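Local coordinates for farnesyl pyrophosphate synthetase (Staphylococcus aureus, PDB 5H9D) that makes heptaprenyl diphosphate as the catalytic, magnesium-dependent polyprenyl synthase subunit of a two-component enzyme, lengthening an allylic diphosphate with isopentenyl diphosphate units, at the interface of chains A and B. Numbering follows the deposited sequence. Chains: chain A, Farnesyl pyrophosphate synthetase; chain B, Heptaprenyl diphosphate synthase (HEPPP synthase) subunit 1 family protein.

Contacts 1 and 2 are neighbouring stretches of the seam between the catalytic subunit, chain A, and its smaller partner, chain B; the centres of their C-alpha atoms lie about 9 Å apart. They share A:Leu118 and B:Gln94, and with them the chain A helix 103-121 and the chain B helix 91-112. Contact 1 is where these two helices pack on each other. Contact 2 brings in helix 127-150 of chain A and helix 70-88 of chain B, where a tyrosine enters between two chain A helices. Together they join the heterodimer seen here, in keeping with a two-component synthase, through helix packing and a histidine-tyrosine polar link.

Contact 1: the interface of chains A and B. Residues chain A 115-116, 118-119; chain B 94, 98-99, 102.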
# COMPACT_ATOMS: atom_id res chain seq x y z
N ALA A 115 -5.25 -7.12 -2.28
CA ALA A 115 -5.24 -8.52 -2.68
C ALA A 115 -5.38 -8.65 -4.19
O ALA A 115 -4.72 -9.50 -4.81
CB ALA A 115 -6.38 -9.30 -1.99
N LEU A 116 -6.24 -7.81 -4.77
CA LEU A 116 -6.47 -7.81 -6.21
C LEU A 116 -5.18 -7.42 -6.92
O LEU A 116 -4.85 -7.95 -7.98
CB LEU A 116 -7.57 -6.81 -6.58
CG LEU A 116 -9.03 -7.07 -6.22
CD1 LEU A 116 -9.89 -5.82 -6.59
CD2 LEU A 116 -9.50 -8.36 -6.93
N LEU A 118 -2.21 -8.08 -6.01
CA LEU A 118 -1.36 -9.28 -6.03
C LEU A 118 -1.83 -10.28 -7.08
O LEU A 118 -1.02 -10.93 -7.74
CB LEU A 118 -1.33 -9.97 -4.67
CG LEU A 118 -0.60 -9.25 -3.54
CD1 LEU A 118 -0.06 -10.32 -2.60
CD2 LEU A 118 0.55 -8.34 -4.07
N GLU A 119 -3.14 -10.40 -7.24
CA GLU A 119 -3.69 -11.30 -8.24
C GLU A 119 -3.19 -10.84 -9.59
O GLU A 119 -2.75 -11.64 -10.41
CB GLU A 119 -5.20 -11.25 -8.28
CG GLU A 119 -5.97 -12.10 -7.32
CD GLU A 119 -7.46 -12.11 -7.69
OE1 GLU A 119 -8.29 -12.57 -6.86
OE2 GLU A 119 -7.79 -11.66 -8.82
N GLN B 94 0.39 -18.34 -5.46
CA GLN B 94 0.07 -16.93 -5.25
C GLN B 94 -1.31 -16.53 -5.77
O GLN B 94 -1.88 -15.52 -5.34
CB GLN B 94 1.12 -16.02 -5.89
CG GLN B 94 0.96 -14.59 -5.41
CD GLN B 94 1.64 -13.57 -6.30
OE1 GLN B 94 1.20 -13.34 -7.44
NE2 GLN B 94 2.71 -12.96 -5.81
N SER B 98 -4.16 -15.49 -3.13
CA SER B 98 -4.71 -14.14 -3.16
C SER B 98 -6.18 -14.22 -3.50
O SER B 98 -6.93 -13.29 -3.21
CB SER B 98 -3.97 -13.21 -4.14
OG SER B 98 -3.98 -13.68 -5.47
N LYS B 99 -6.59 -15.34 -4.09
CA LYS B 99 -8.00 -15.55 -4.41
C LYS B 99 -8.72 -15.72 -3.06
O LYS B 99 -9.89 -15.33 -2.90
CB LYS B 99 -8.16 -16.82 -5.27
CG LYS B 99 -9.60 -17.33 -5.43
CD LYS B 99 -9.77 -18.84 -5.02
CE LYS B 99 -9.79 -19.11 -3.48
NZ LYS B 99 -10.92 -18.48 -2.71
N VAL B 102 -8.90 -12.03 -1.02
CA VAL B 102 -10.03 -11.15 -1.34
C VAL B 102 -11.33 -11.74 -0.82
O VAL B 102 -12.19 -11.02 -0.36
CB VAL B 102 -10.16 -10.76 -2.91
CG1 VAL B 102 -9.03 -11.33 -3.73
CG2 VAL B 102 -11.51 -11.18 -3.46
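Helix packing between the two subunits of heptaprenyl diphosphate synthase forms this patch: A:Ala115 and A:Glu119, one turn apart on helix 103-121 of chain A, face B:Ser98 and B:Val102, one turn apart on helix 91-112 of chain B. The methyl CB of A:Ala115 rests on the valine branch CG1 of B:Val102 at 3.8 Å, while A:Leu116 stands at the margin. A:Glu119 runs obliquely along the partner helix, from B:Ser98 toward B:Val102. Its CG points away from its own carbonyl carbon (chi1 -85°), and the chain runs on extended, so that its methylene groups pass over B:Ser98 and its carboxylate reaches B:Val102. The glutamate and valine side chains meet at about a right angle; the carboxylate oxygen OE1 is 3.5 Å from B:Val102 CG1, an apolar neighbour for the carboxylate, which is presumably charged. The backbone of B:Lys99 borders the same oxygen, but the lysine chain leads its amine NZ away from the carboxylate. Nearer the backbone, CG of A:Glu119 packs against CB of B:Ser98 at 3.9 Å. The serine hydroxyl is turned back to its own helix: OG sits between the backbone N and the carbonyl carbon (chi1 59°) and donates to the main-chain O of B:Gln94, one turn earlier. That bond lies in the carbonyl plane and gives the hydroxyl a partner within its own helix, beside the glutamate CG. B:Gln94 closes the patch, its extended chain bringing the amide oxygen OE1 to 3.3 Å from the main-chain O of A:Leu118. As modelled, two acceptor oxygens face each other, but at this resolution the amide could be flipped, so this OE1 to O pair is not counted as a bond.

Contact 2: the interface of chains A and B. Residues chain A 118, 121, 130, 133-134; chain B 82, 85, 94.
B:Tyr82 inserts its ring between A:Leu118 and A:Ser134, which approach from opposite faces, while A:His130 meets the phenol at its edge. The tyrosine CG is anti to the backbone N (chi1 174°), which carries the ring away from helix 70-88 and into chain A. On one face the methylene CB of A:Ser134 makes a CH-pi contact, 3.7 Å from the ring centroid and displaced toward the rim near CD2. Methyl CD2 of A:Leu118 makes the matching contact on the other face, 3.8 Å from the centroid; the leucine and tyrosine side chains run past each other in opposite directions. Contact on both faces would restrict tilting of the ring. The phenol oxygen OH then hydrogen-bonds to ring nitrogen ND1 of A:His130 at 2.7 Å. The bond is nearly straight, 173° at the hydrogen, and lies in plane at the edges of both rings, although the two side chains cross at about a right angle. Which partner donates is not settled by the structure. CD1 of A:Leu121 lies beside the phenol oxygen, an apolar neighbour for the polar pair. B:Gln94 borders the histidine with its amide plane turned 81° from the imidazole. The hydroxyl of A:Ser134 points back to the main-chain O of A:His130 in a weak bond within its own helix, leaving CB to face the tyrosine. B:Leu85, one turn beyond B:Tyr82, adds a peripheral methyl near A:Leu118. The site thus lies where helix 70-88 of chain B presses against the C-terminal part of helix 103-121 and the N-terminal turns of helix 127-150 in the chain A helical bundle.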
# COMPACT_ATOMS: atom_id res chain seq x y z
N LEU A 118 -2.21 -8.08 -6.01
CA LEU A 118 -1.36 -9.28 -6.03
C LEU A 118 -1.83 -10.28 -7.08
O LEU A 118 -1.02 -10.93 -7.74
CB LEU A 118 -1.33 -9.97 -4.67
CG LEU A 118 -0.60 -9.25 -3.54
CD1 LEU A 118 -0.06 -10.32 -2.60
CD2 LEU A 118 0.55 -8.34 -4.07
N LEU A 121 -0.53 -9.01 -10.41
CA LEU A 121 0.91 -9.03 -10.64
C LEU A 121 1.38 -10.42 -11.06
O LEU A 121 2.49 -10.55 -11.56
CB LEU A 121 1.66 -8.61 -9.38
CG LEU A 121 1.69 -7.11 -9.14
CD1 LEU A 121 2.23 -6.80 -7.74
CD2 LEU A 121 2.53 -6.48 -10.21
N HIS A 130 8.71 -9.68 -8.78
CA HIS A 130 7.91 -9.89 -7.58
C HIS A 130 8.71 -9.63 -6.31
O HIS A 130 8.21 -9.03 -5.36
CB HIS A 130 7.34 -11.32 -7.56
CG HIS A 130 6.23 -11.54 -8.52
ND1 HIS A 130 5.01 -10.91 -8.40
CD2 HIS A 130 6.15 -12.28 -9.65
CE1 HIS A 130 4.23 -11.25 -9.41
NE2 HIS A 130 4.90 -12.08 -10.19
N ILE A 133 9.15 -5.77 -6.46
CA ILE A 133 7.95 -5.04 -6.07
C ILE A 133 7.57 -5.23 -4.60
O ILE A 133 7.11 -4.28 -3.95
CB ILE A 133 6.74 -5.46 -6.93
CG1 ILE A 133 7.05 -5.21 -8.41
CG2 ILE A 133 5.50 -4.72 -6.48
CD1 ILE A 133 5.88 -5.45 -9.35
N SER A 134 7.76 -6.43 -4.07
CA SER A 134 7.39 -6.72 -2.69
C SER A 134 8.26 -6.05 -1.64
O SER A 134 7.74 -5.49 -0.68
CB SER A 134 7.35 -8.24 -2.47
OG SER A 134 8.66 -8.78 -2.42
N TYR B 82 4.14 -10.91 1.27
CA TYR B 82 4.40 -11.04 -0.16
C TYR B 82 5.88 -11.22 -0.52
O TYR B 82 6.21 -11.92 -1.49
CB TYR B 82 3.73 -9.86 -0.91
CG TYR B 82 3.98 -9.70 -2.41
CD1 TYR B 82 4.13 -10.80 -3.27
CD2 TYR B 82 3.97 -8.42 -2.98
CE1 TYR B 82 4.27 -10.62 -4.65
CE2 TYR B 82 4.10 -8.24 -4.35
CZ TYR B 82 4.25 -9.33 -5.18
OH TYR B 82 4.34 -9.07 -6.54
N LEU B 85 5.84 -14.62 -0.36
CA LEU B 85 5.29 -15.37 -1.48
C LEU B 85 6.37 -15.30 -2.56
O LEU B 85 6.54 -16.22 -3.36
CB LEU B 85 4.01 -14.73 -2.04
CG LEU B 85 2.69 -14.69 -1.27
CD1 LEU B 85 1.64 -14.22 -2.24
CD2 LEU B 85 2.31 -16.05 -0.68
N GLN B 94 0.39 -18.34 -5.46
CA GLN B 94 0.07 -16.93 -5.25
C GLN B 94 -1.31 -16.53 -5.77
O GLN B 94 -1.88 -15.52 -5.34
CB GLN B 94 1.12 -16.02 -5.89
CG GLN B 94 0.96 -14.59 -5.41
CD GLN B 94 1.64 -13.57 -6.30
OE1 GLN B 94 1.20 -13.34 -7.44
NE2 GLN B 94 2.71 -12.96 -5.81